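Local coordinates for uncharacterized protein Atu2452 (Agrobacterium tumefaciens, PDB 2R8B) that is of unknown function but, as a member of the dienelactone hydrolase family with an alpha/beta-hydrolase fold, is probably a serine hydrolase, at residues L171-I176 / L192-E197; L165-V170 / P184-R189; A57-A62 / L86-I91; Y51-R56 / T90-V95. All blocks are in the same frame, centred on the assembly; numbering follows the deposited sequence.

Contact 1 (L171-I176 / L192-E197); sequences LMHPLI and LITAGE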
loop_
_atom_site.group_PDB
_atom_site.type_symbol
_atom_site.label_atom_id
_atom_site.label_comp_id
_atom_site.label_asym_id
_atom_site.label_seq_id
_atom_site.Cartn_x
_atom_site.Cartn_y
_atom_site.Cartn_z
ATOM N N LEU A 171 5.200 2.570 1.267
ATOM C CA LEU A 171 4.646 3.258 0.117
ATOM C C LEU A 171 5.714 3.497 -0.933
ATOM O O LEU A 171 6.651 4.253 -0.718
ATOM C CB LEU A 171 4.020 4.561 0.560
ATOM C CG LEU A 171 3.015 4.421 1.714
ATOM C CD1 LEU A 171 2.561 5.787 2.156
ATOM C CD2 LEU A 171 1.808 3.567 1.352
HETATM N N MSE A 172 5.605 2.831 -2.068
HETATM C CA MSE A 172 6.619 3.018 -3.085
HETATM C C MSE A 172 6.166 4.011 -4.134
HETATM O O MSE A 172 5.273 3.737 -4.921
HETATM C CB MSE A 172 7.011 1.656 -3.645
HETATM C CG MSE A 172 7.457 0.775 -2.511
HETATM SE SE MSE A 172 8.211 -0.868 -3.109
HETATM C CE MSE A 172 10.142 -0.416 -3.118
ATOM N N HIS A 173 6.763 5.198 -4.107
ATOM C CA HIS A 173 6.418 6.212 -5.044
ATOM C C HIS A 173 4.918 6.486 -4.949
ATOM O O HIS A 173 4.204 6.246 -5.899
ATOM C CB HIS A 173 6.814 5.781 -6.458
ATOM C CG HIS A 173 8.288 5.577 -6.628
ATOM N ND1 HIS A 173 9.108 6.493 -7.254
ATOM C CD2 HIS A 173 9.097 4.563 -6.242
ATOM C CE1 HIS A 173 10.354 6.059 -7.242
ATOM N NE2 HIS A 173 10.373 4.888 -6.633
ATOM N N PRO A 174 4.436 6.966 -3.789
ATOM C CA PRO A 174 3.066 7.447 -3.689
ATOM C C PRO A 174 2.891 8.794 -4.361
ATOM O O PRO A 174 3.887 9.499 -4.623
ATOM C CB PRO A 174 2.896 7.666 -2.192
ATOM C CG PRO A 174 4.261 8.058 -1.761
ATOM C CD PRO A 174 5.130 7.097 -2.497
ATOM N N LEU A 175 1.633 9.160 -4.604
ATOM C CA LEU A 175 1.237 10.465 -5.153
ATOM C C LEU A 175 -0.066 10.763 -4.439
ATOM O O LEU A 175 -1.061 10.110 -4.710
ATOM C CB LEU A 175 0.920 10.320 -6.638
ATOM C CG LEU A 175 0.778 11.528 -7.562
ATOM C CD1 LEU A 175 -0.298 11.266 -8.637
ATOM C CD2 LEU A 175 0.524 12.817 -6.850
ATOM N N ILE A 176 -0.078 11.681 -3.488
ATOM C CA ILE A 176 -1.364 12.089 -2.905
ATOM C C ILE A 176 -1.481 13.579 -3.108
ATOM O O ILE A 176 -0.637 14.321 -2.606
ATOM C CB ILE A 176 -1.460 11.725 -1.412
ATOM C CG1 ILE A 176 -1.459 10.203 -1.227
ATOM C CG2 ILE A 176 -2.679 12.288 -0.800
ATOM C CD1 ILE A 176 -2.797 9.558 -1.329
ATOM N N LEU A 192 7.173 3.395 5.795
ATOM C CA LEU A 192 8.292 3.661 4.893
ATOM C C LEU A 192 7.827 4.252 3.568
ATOM O O LEU A 192 7.025 3.641 2.860
ATOM C CB LEU A 192 9.043 2.367 4.603
ATOM C CG LEU A 192 10.141 2.532 3.562
ATOM C CD1 LEU A 192 11.077 3.604 3.965
ATOM C CD2 LEU A 192 10.890 1.271 3.397
ATOM N N ILE A 193 8.326 5.426 3.220
ATOM C CA ILE A 193 8.095 5.957 1.890
ATOM C C ILE A 193 9.395 5.907 1.097
ATOM O O ILE A 193 10.459 6.325 1.603
ATOM C CB ILE A 193 7.570 7.360 1.943
ATOM C CG1 ILE A 193 6.300 7.397 2.806
ATOM C CG2 ILE A 193 7.204 7.811 0.539
ATOM C CD1 ILE A 193 5.931 8.767 3.404
ATOM N N THR A 194 9.329 5.382 -0.124
ATOM C CA THR A 194 10.475 5.391 -0.999
ATOM C C THR A 194 10.086 6.241 -2.181
ATOM O O THR A 194 8.960 6.167 -2.694
ATOM C CB THR A 194 10.804 3.971 -1.526
ATOM O OG1 THR A 194 9.799 3.578 -2.474
ATOM C CG2 THR A 194 10.851 2.898 -0.386
ATOM N N ALA A 195 11.007 7.052 -2.653
ATOM C CA ALA A 195 10.629 8.018 -3.666
ATOM C C ALA A 195 11.770 8.517 -4.580
ATOM O O ALA A 195 12.956 8.429 -4.253
ATOM C CB ALA A 195 9.906 9.170 -3.012
ATOM N N GLY A 196 11.398 9.032 -5.742
ATOM C CA GLY A 196 12.421 9.479 -6.655
ATOM C C GLY A 196 12.437 10.984 -6.563
ATOM O O GLY A 196 11.391 11.637 -6.421
ATOM N N GLU A 197 13.592 11.590 -6.647
ATOM C CA GLU A 197 13.457 13.001 -6.637
ATOM C C GLU A 197 13.212 13.649 -8.018
ATOM O O GLU A 197 12.922 14.833 -8.075
ATOM C CB GLU A 197 14.500 13.673 -5.751
ATOM C CG GLU A 197 15.889 13.426 -6.105
ATOM C CD GLU A 197 16.871 13.835 -5.015
ATOM O OE1 GLU A 197 16.711 13.439 -3.839
ATOM O OE2 GLU A 197 17.833 14.551 -5.359
#
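The imidazole of His173 lies against strand 190-196, one ring face over Ala195 CA, which stands 4.2 Å from the ring centroid and 13° off its normal, a CH-pi contact. Thr194 O sits above the same face, displaced toward the rim, while also receiving the backbone N of His173 at 2.8 Å. Two further bonds, Leu171 N to Leu192 O at 2.6 Å and Thr194 N to Leu171 O at 3.0 Å, complete the parallel pairing. It joins adjacent strands of the alpha/beta-hydrolase sheet at their C-terminal ends, where this fold carries its active site. A Ser149-His230-Asp199 triad is suggested by sequence and geometry: His173 ND1 bonds Asp199, and its ring meets that of His230 with steeply inclined planes. His173 NE2 goes to Glu236 OE1, and Thr194 OG1 to Glu236 OE2. That hydroxyl lies between the backbone N and carbonyl carbon (chi1 72°), on the sheet face it shares with selenomethionine Met172, whose CB it meets at 3.6 Å. On the other face Ile193 CG1 touches Leu171 CD1 at 4.1 Å, and Ile193 CG2 packs 3.7 Å from CG of the Pro174 ring.

Contact 2 (L165-V170 / P184-R189); sequences LFDAAV and PAKPTR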
loop_
_atom_site.group_PDB
_atom_site.type_symbol
_atom_site.label_atom_id
_atom_site.label_comp_id
_atom_site.label_asym_id
_atom_site.label_seq_id
_atom_site.Cartn_x
_atom_site.Cartn_y
_atom_site.Cartn_z
ATOM N N LEU A 165 -6.076 0.624 11.276
ATOM C CA LEU A 165 -5.963 -0.722 10.698
ATOM C C LEU A 165 -4.516 -1.253 10.552
ATOM O O LEU A 165 -4.210 -2.305 11.038
ATOM C CB LEU A 165 -6.762 -0.831 9.403
ATOM C CG LEU A 165 -6.665 -2.178 8.709
ATOM C CD1 LEU A 165 -7.276 -3.280 9.567
ATOM C CD2 LEU A 165 -7.356 -2.105 7.354
ATOM N N PHE A 166 -3.624 -0.508 9.928
ATOM C CA PHE A 166 -2.268 -0.961 9.658
ATOM C C PHE A 166 -1.246 -0.757 10.745
ATOM O O PHE A 166 -1.209 0.290 11.396
ATOM C CB PHE A 166 -1.740 -0.300 8.393
ATOM C CG PHE A 166 -2.175 -0.994 7.142
ATOM C CD1 PHE A 166 -3.445 -0.743 6.594
ATOM C CD2 PHE A 166 -1.337 -1.924 6.516
ATOM C CE1 PHE A 166 -3.871 -1.407 5.420
ATOM C CE2 PHE A 166 -1.766 -2.598 5.370
ATOM C CZ PHE A 166 -3.036 -2.340 4.821
ATOM N N ASP A 167 -0.363 -1.744 10.857
ATOM C CA ASP A 167 0.765 -1.673 11.732
ATOM C C ASP A 167 1.976 -1.180 11.009
ATOM O O ASP A 167 2.756 -0.426 11.568
ATOM C CB ASP A 167 1.070 -3.062 12.293
ATOM C CG ASP A 167 0.110 -3.450 13.386
ATOM O OD1 ASP A 167 0.523 -3.280 14.571
ATOM O OD2 ASP A 167 -1.052 -3.863 13.056
ATOM N N ALA A 168 2.168 -1.659 9.789
ATOM C CA ALA A 168 3.287 -1.195 8.980
ATOM C C ALA A 168 2.873 -0.997 7.541
ATOM O O ALA A 168 2.023 -1.724 7.028
ATOM C CB ALA A 168 4.394 -2.163 9.036
ATOM N N ALA A 169 3.464 -0.023 6.872
ATOM C CA ALA A 169 3.133 0.148 5.472
ATOM C C ALA A 169 4.333 0.605 4.677
ATOM O O ALA A 169 5.097 1.462 5.140
ATOM C CB ALA A 169 1.983 1.128 5.319
ATOM N N VAL A 170 4.551 0.041 3.495
ATOM C CA VAL A 170 5.566 0.681 2.697
ATOM C C VAL A 170 4.956 1.279 1.461
ATOM O O VAL A 170 4.200 0.622 0.739
ATOM C CB VAL A 170 6.853 -0.157 2.496
ATOM C CG1 VAL A 170 6.751 -1.519 3.139
ATOM C CG2 VAL A 170 7.268 -0.213 1.053
ATOM N N PRO A 184 -5.733 10.179 14.424
ATOM C CA PRO A 184 -4.574 9.496 14.996
ATOM C C PRO A 184 -4.506 7.982 14.710
ATOM O O PRO A 184 -5.537 7.278 14.791
ATOM C CB PRO A 184 -4.730 9.755 16.499
ATOM C CG PRO A 184 -6.178 9.976 16.705
ATOM C CD PRO A 184 -6.712 10.580 15.456
ATOM N N ALA A 185 -3.300 7.518 14.358
ATOM C CA ALA A 185 -2.958 6.090 14.189
ATOM C C ALA A 185 -2.492 5.472 15.507
ATOM O O ALA A 185 -2.515 6.124 16.531
ATOM C CB ALA A 185 -1.854 5.946 13.159
ATOM N N LYS A 186 -2.035 4.221 15.458
ATOM C CA LYS A 186 -1.497 3.524 16.647
ATOM C C LYS A 186 -0.030 3.887 16.789
ATOM O O LYS A 186 0.669 3.944 15.788
ATOM C CB LYS A 186 -1.665 2.002 16.529
ATOM C CG LYS A 186 -3.121 1.522 16.297
ATOM C CD LYS A 186 -3.221 -0.001 15.920
ATOM C CE LYS A 186 -2.152 -0.398 14.875
ATOM N NZ LYS A 186 -2.009 -1.851 14.809
ATOM N N PRO A 187 0.448 4.156 18.031
ATOM C CA PRO A 187 1.820 4.648 18.254
ATOM C C PRO A 187 2.873 3.722 17.657
ATOM O O PRO A 187 4.013 4.143 17.447
ATOM C CB PRO A 187 1.948 4.634 19.767
ATOM C CG PRO A 187 0.596 4.813 20.226
ATOM C CD PRO A 187 -0.255 4.009 19.315
ATOM N N THR A 188 2.478 2.478 17.375
ATOM C CA THR A 188 3.380 1.475 16.857
ATOM C C THR A 188 3.374 1.473 15.336
ATOM O O THR A 188 4.160 0.758 14.719
ATOM C CB THR A 188 2.976 0.073 17.330
ATOM O OG1 THR A 188 1.608 -0.176 16.952
ATOM C CG2 THR A 188 3.180 -0.083 18.849
ATOM N N ARG A 189 2.481 2.222 14.705
ATOM C CA ARG A 189 2.477 2.251 13.245
ATOM C C ARG A 189 3.859 2.614 12.780
ATOM O O ARG A 189 4.529 3.448 13.386
ATOM C CB ARG A 189 1.509 3.270 12.722
ATOM C CG ARG A 189 0.287 2.709 12.130
ATOM C CD ARG A 189 0.213 3.287 10.721
ATOM N NE ARG A 189 0.882 4.595 10.562
ATOM C CZ ARG A 189 0.298 5.703 10.064
ATOM N NH1 ARG A 189 -0.990 5.669 9.689
ATOM N NH2 ARG A 189 1.000 6.831 9.920
#
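The Asp167 carboxylate has the ammonium of Lys186 above one of its faces: NZ stands well out of the carboxylate plane, 2.8 Å from OD2 and 2.9 Å from OD1. This is a salt bridge, probably more electrostatic than directional, since the hydrogen bond from NZ to OD2 is weak. The other flat group, the Arg189 guanidinium, has the methyl CB of Ala185 over one face, 3.5 Å above the plane and toward the rim. Its NH1 bonds Gln217 OE1, so the charged end of the arginine is engaged away from Asp167.

Lysine and aspartate cross obliquely. The lysine chain bends at chi3 (-44°), which turns CE back so that it passes 3.7 Å from Phe166 O. The aliphatic part of Arg189 lies beside the same carbonyl, with CD 3.4 Å from Phe166 O, and a CA-H...O contact joins Arg189 CA to Asp167 O at 3.2 Å. A type I turn from Lys186 to Arg189, closed by Arg189 N to Lys186 O, sets the lysine amine over the carboxylate and lays the arginine's CG and CD beside Phe166 O.

All this lies where 168-172 and 190-196, neighbouring parallel strands of the alpha/beta-hydrolase sheet, begin, and it joins the loop between them to the lead-in of the first. Asp167 pairs through its backbone with Val143 and Arg190, and its OD2 also accepts a weak bond from Val143 N. The Phe166 ring heads away from the loop, into the layer between strand 143-148 and helices 117-138 and 150-161.

Contact 3 (A57-A62 / L86-I91); sequences AGVAGA and LPQATI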
loop_
_atom_site.group_PDB
_atom_site.type_symbol
_atom_site.label_atom_id
_atom_site.label_comp_id
_atom_site.label_asym_id
_atom_site.label_seq_id
_atom_site.Cartn_x
_atom_site.Cartn_y
_atom_site.Cartn_z
ATOM N N ALA A 57 -1.606 -18.909 2.594
ATOM C CA ALA A 57 -1.980 -19.038 4.005
ATOM C C ALA A 57 -0.744 -19.080 4.896
ATOM O O ALA A 57 0.141 -19.904 4.705
ATOM C CB ALA A 57 -2.843 -20.290 4.235
ATOM N N GLY A 58 -0.672 -18.167 5.859
ATOM C CA GLY A 58 0.442 -18.143 6.808
ATOM C C GLY A 58 0.076 -18.722 8.170
ATOM O O GLY A 58 -1.065 -19.187 8.394
ATOM N N VAL A 59 1.058 -18.676 9.075
ATOM C CA VAL A 59 0.856 -19.080 10.457
ATOM C C VAL A 59 -0.079 -18.126 11.214
ATOM O O VAL A 59 -0.014 -16.907 11.024
ATOM C CB VAL A 59 2.212 -19.264 11.146
ATOM C CG1 VAL A 59 2.176 -18.780 12.624
ATOM C CG2 VAL A 59 2.614 -20.779 11.049
ATOM N N ALA A 60 -0.970 -18.692 12.023
ATOM C CA ALA A 60 -1.852 -17.935 12.903
ATOM C C ALA A 60 -1.108 -16.967 13.876
ATOM O O ALA A 60 -0.287 -17.380 14.719
ATOM C CB ALA A 60 -2.758 -18.890 13.683
ATOM N N GLY A 61 -1.391 -15.678 13.776
ATOM C CA GLY A 61 -0.727 -14.757 14.680
ATOM C C GLY A 61 0.366 -13.979 13.973
ATOM O O GLY A 61 0.802 -12.875 14.440
ATOM N N ALA A 62 0.788 -14.549 12.843
ATOM C CA ALA A 62 1.726 -13.909 11.959
ATOM C C ALA A 62 1.030 -12.826 11.090
ATOM O O ALA A 62 -0.214 -12.848 10.894
ATOM C CB ALA A 62 2.406 -14.943 11.103
ATOM N N LEU A 86 8.407 -12.102 3.978
ATOM C CA LEU A 86 7.922 -12.471 5.294
ATOM C C LEU A 86 7.556 -13.942 5.227
ATOM O O LEU A 86 6.422 -14.349 4.899
ATOM C CB LEU A 86 6.809 -11.540 5.781
ATOM C CG LEU A 86 7.351 -10.179 6.262
ATOM C CD1 LEU A 86 6.264 -9.126 6.327
ATOM C CD2 LEU A 86 8.100 -10.271 7.592
ATOM N N PRO A 87 8.555 -14.756 5.535
ATOM C CA PRO A 87 8.607 -16.120 5.088
ATOM C C PRO A 87 7.351 -16.825 5.547
ATOM O O PRO A 87 6.973 -17.867 4.998
ATOM C CB PRO A 87 9.833 -16.677 5.829
ATOM C CG PRO A 87 10.673 -15.465 6.153
ATOM C CD PRO A 87 9.678 -14.392 6.419
ATOM N N GLN A 88 6.705 -16.273 6.567
ATOM C CA GLN A 88 5.599 -16.988 7.166
ATOM C C GLN A 88 4.405 -16.124 7.479
ATOM O O GLN A 88 3.514 -16.519 8.240
ATOM C CB GLN A 88 6.060 -17.805 8.363
ATOM C CG GLN A 88 6.633 -17.065 9.592
ATOM C CD GLN A 88 6.621 -18.083 10.788
ATOM O OE1 GLN A 88 7.687 -18.441 11.334
ATOM N NE2 GLN A 88 5.411 -18.601 11.149
ATOM N N ALA A 89 4.374 -14.959 6.838
ATOM C CA ALA A 89 3.230 -14.079 6.926
ATOM C C ALA A 89 2.183 -14.744 6.078
ATOM O O ALA A 89 2.533 -15.496 5.163
ATOM C CB ALA A 89 3.574 -12.687 6.369
ATOM N N THR A 90 0.914 -14.506 6.384
ATOM C CA THR A 90 -0.103 -14.900 5.441
ATOM C C THR A 90 -0.122 -13.828 4.368
ATOM O O THR A 90 -0.051 -12.649 4.679
ATOM C CB THR A 90 -1.502 -15.284 6.062
ATOM O OG1 THR A 90 -2.533 -14.705 5.256
ATOM C CG2 THR A 90 -1.652 -14.955 7.625
ATOM N N ILE A 91 -0.119 -14.231 3.099
ATOM C CA ILE A 91 0.161 -13.272 2.023
ATOM C C ILE A 91 -0.944 -13.129 1.039
ATOM O O ILE A 91 -1.462 -14.097 0.483
ATOM C CB ILE A 91 1.464 -13.567 1.274
ATOM C CG1 ILE A 91 2.621 -13.043 2.101
ATOM C CG2 ILE A 91 1.524 -12.823 -0.074
ATOM C CD1 ILE A 91 3.809 -13.905 2.000
#
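Thr90 and Gly58 are the closest partners here, their CA atoms 3.6 Å apart, with Thr90 CB and CG2 beside the glycine N and CA. One residue on, Val59 N reaches Gln88 O in a weak hydrogen bond of 3.4 Å. The same carbonyl oxygen is met by the methyl CB of Ala62 at 3.5 Å, so the loop 57-62 touches it from two places. Over the outer part of the contact the carboxamide end of Gln88 packs on Val59: NE2 lies 3.3 Å from CB and 3.5 Å from CG2. The contact lies at the margin of the alpha/beta-hydrolase sheet, where the loop leaving edge strand 53-56 meets the start of strand 90-94. Behind this first shell a type II turn from Val59 to Ala62, closed by Ala62 N to Val59 O at 3.1 Å, has Gly61 at its third position with a positive phi, and it swings Ala62 back toward Gln88. In the other segment a backbone bond runs from Ala89 N to Leu86 O at 2.9 Å, just after helix 75-85. Farther out, Tyr138 of helix 117-138 touches both Ala57 and Thr90.

Contact 4 (Y51-R56 / T90-V95); sequences YFHKSR and TILSPV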
loop_
_atom_site.group_PDB
_atom_site.type_symbol
_atom_site.label_atom_id
_atom_site.label_comp_id
_atom_site.label_asym_id
_atom_site.label_seq_id
_atom_site.Cartn_x
_atom_site.Cartn_y
_atom_site.Cartn_z
ATOM N N TYR A 51 -11.958 -9.035 -3.996
ATOM C CA TYR A 51 -11.095 -8.869 -5.146
ATOM C C TYR A 51 -10.663 -10.263 -5.522
ATOM O O TYR A 51 -10.535 -11.154 -4.655
ATOM C CB TYR A 51 -9.836 -8.068 -4.798
ATOM C CG TYR A 51 -10.040 -6.600 -4.426
ATOM C CD1 TYR A 51 -10.105 -5.600 -5.404
ATOM C CD2 TYR A 51 -10.125 -6.213 -3.089
ATOM C CE1 TYR A 51 -10.272 -4.260 -5.056
ATOM C CE2 TYR A 51 -10.300 -4.893 -2.729
ATOM C CZ TYR A 51 -10.374 -3.916 -3.713
ATOM O OH TYR A 51 -10.557 -2.607 -3.320
ATOM N N PHE A 52 -10.443 -10.448 -6.814
ATOM C CA PHE A 52 -9.689 -11.578 -7.301
ATOM C C PHE A 52 -8.279 -11.414 -6.789
ATOM O O PHE A 52 -7.740 -10.332 -6.801
ATOM C CB PHE A 52 -9.668 -11.594 -8.828
ATOM C CG PHE A 52 -9.074 -12.850 -9.389
ATOM C CD1 PHE A 52 -9.851 -14.031 -9.467
ATOM C CD2 PHE A 52 -7.719 -12.892 -9.772
ATOM C CE1 PHE A 52 -9.300 -15.222 -9.948
ATOM C CE2 PHE A 52 -7.158 -14.087 -10.268
ATOM C CZ PHE A 52 -7.957 -15.255 -10.351
ATOM N N HIS A 53 -7.662 -12.474 -6.314
ATOM C CA HIS A 53 -6.337 -12.286 -5.728
ATOM C C HIS A 53 -5.552 -13.581 -5.647
ATOM O O HIS A 53 -6.135 -14.651 -5.663
ATOM C CB HIS A 53 -6.464 -11.651 -4.335
ATOM C CG HIS A 53 -7.197 -12.496 -3.333
ATOM N ND1 HIS A 53 -8.570 -12.527 -3.250
ATOM C CD2 HIS A 53 -6.744 -13.306 -2.343
ATOM C CE1 HIS A 53 -8.931 -13.338 -2.266
ATOM N NE2 HIS A 53 -7.844 -13.826 -1.703
ATOM N N LYS A 54 -4.231 -13.487 -5.568
ATOM C CA LYS A 54 -3.452 -14.620 -5.068
ATOM C C LYS A 54 -3.449 -14.643 -3.516
ATOM O O LYS A 54 -3.554 -13.581 -2.871
ATOM C CB LYS A 54 -2.020 -14.562 -5.606
ATOM C CG LYS A 54 -1.853 -15.127 -6.998
ATOM C CD LYS A 54 -0.736 -16.195 -7.061
ATOM C CE LYS A 54 -0.589 -16.759 -8.482
ATOM N NZ LYS A 54 -1.601 -17.815 -8.744
ATOM N N SER A 55 -3.320 -15.838 -2.919
ATOM C CA SER A 55 -3.086 -15.955 -1.470
ATOM C C SER A 55 -2.151 -17.090 -1.060
ATOM O O SER A 55 -2.117 -18.141 -1.691
ATOM C CB SER A 55 -4.403 -16.065 -0.702
ATOM O OG SER A 55 -5.230 -17.060 -1.266
ATOM N N ARG A 56 -1.414 -16.881 0.027
ATOM C CA ARG A 56 -0.584 -17.940 0.618
ATOM C C ARG A 56 -0.854 -17.918 2.118
ATOM O O ARG A 56 -0.449 -16.973 2.809
ATOM C CB ARG A 56 0.893 -17.673 0.308
ATOM C CG ARG A 56 1.808 -18.847 0.393
ATOM C CD ARG A 56 2.606 -18.880 1.677
ATOM N NE ARG A 56 3.566 -17.786 1.780
ATOM C CZ ARG A 56 4.398 -17.616 2.811
ATOM N NH1 ARG A 56 4.394 -18.517 3.815
ATOM N NH2 ARG A 56 5.230 -16.554 2.852
ATOM N N THR A 90 0.914 -14.506 6.384
ATOM C CA THR A 90 -0.103 -14.900 5.441
ATOM C C THR A 90 -0.122 -13.828 4.368
ATOM O O THR A 90 -0.051 -12.649 4.679
ATOM C CB THR A 90 -1.502 -15.284 6.062
ATOM O OG1 THR A 90 -2.533 -14.705 5.256
ATOM C CG2 THR A 90 -1.652 -14.955 7.625
ATOM N N ILE A 91 -0.119 -14.231 3.099
ATOM C CA ILE A 91 0.161 -13.272 2.023
ATOM C C ILE A 91 -0.944 -13.129 1.039
ATOM O O ILE A 91 -1.462 -14.097 0.483
ATOM C CB ILE A 91 1.464 -13.567 1.274
ATOM C CG1 ILE A 91 2.621 -13.043 2.101
ATOM C CG2 ILE A 91 1.524 -12.823 -0.074
ATOM C CD1 ILE A 91 3.809 -13.905 2.000
ATOM N N LEU A 92 -1.251 -11.892 0.746
ATOM C CA LEU A 92 -2.453 -11.613 0.055
ATOM C C LEU A 92 -2.204 -10.598 -1.069
ATOM O O LEU A 92 -1.691 -9.516 -0.840
ATOM C CB LEU A 92 -3.398 -11.117 1.124
ATOM C CG LEU A 92 -4.827 -11.027 0.705
ATOM C CD1 LEU A 92 -5.645 -11.228 1.934
ATOM C CD2 LEU A 92 -4.926 -9.588 0.164
ATOM N N SER A 93 -2.525 -10.949 -2.301
ATOM C CA SER A 93 -2.163 -10.057 -3.402
ATOM C C SER A 93 -3.242 -9.996 -4.491
ATOM O O SER A 93 -3.350 -10.897 -5.326
ATOM C CB SER A 93 -0.794 -10.439 -3.965
ATOM O OG SER A 93 -0.677 -10.051 -5.311
ATOM N N PRO A 94 -4.052 -8.927 -4.460
ATOM C CA PRO A 94 -5.184 -8.759 -5.349
ATOM C C PRO A 94 -4.803 -8.052 -6.630
ATOM O O PRO A 94 -3.844 -7.232 -6.642
ATOM C CB PRO A 94 -6.120 -7.852 -4.548
ATOM C CG PRO A 94 -5.229 -7.162 -3.528
ATOM C CD PRO A 94 -3.897 -7.784 -3.540
ATOM N N VAL A 95 -5.551 -8.353 -7.689
ATOM C CA VAL A 95 -5.527 -7.544 -8.916
ATOM C C VAL A 95 -6.588 -6.462 -8.750
ATOM O O VAL A 95 -7.684 -6.760 -8.278
ATOM C CB VAL A 95 -5.825 -8.396 -10.187
ATOM C CG1 VAL A 95 -7.211 -9.085 -10.080
ATOM C CG2 VAL A 95 -5.659 -7.566 -11.482
#
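Strands 53-56 and 90-94 run antiparallel, their axes 4.3 Å apart at 173°, with Lys54-Ser93 and Arg56-Ile91 as hydrogen-bonded pairs and Val95 N to Phe52 O (3.1 Å) extending the pairing at one end. Beside Val95, at the Tyr51 end, Tyr51 CB lies 3.7 Å from Pro94 CB, and Phe52 CB is at the same distance from Val95 CG1, which comes in at the edge of the phenyl ring. His53 holds its CG between the backbone N and carbonyl carbon (chi1 63°). Its ND1 bonds Tyr51 O at 2.8 Å, with the acceptor in the ring plane, which fixes the rotation of the imidazole. On the opposite sheet face Arg56 NH2 and CZ lie near the Ile91 CD1 methyl. NH1 of Arg56 is anchored on Pro87 O, and Ser93 OG on Glu75 O. Strand 53-56 is the antiparallel edge strand of an otherwise parallel alpha/beta-hydrolase sheet, and 64-68 flanks 90-94 on its other side. Helix 117-138 packs over the face that carries His53, Ser55 and Leu92, its Phe130 meeting the Tyr51 and His53 rings edge-to-face, while helix 75-85 packs against Lys54 and Arg56 on the other.

How the contacts relate
All four contacts belong to one sheet, but at different depths. Contact 1 is fully buried among the parallel strands, and polar groups there are tied to neighbouring side chains near the putative catalytic residues. Contact 2 shares strand 168-172 with it and touches it through Leu192 N and Ala169 O; it is partly buried, with a salt bridge in place of strand pairing. Contacts 3 and 4 lie across the chain's centre from contact 1, share Thr90 and Ile91, and are bridged by Arg56. Contact 4 is regular antiparallel pairing at the sheet edge, whereas contact 3 is a loop packing with one weak bond and several exposed residues.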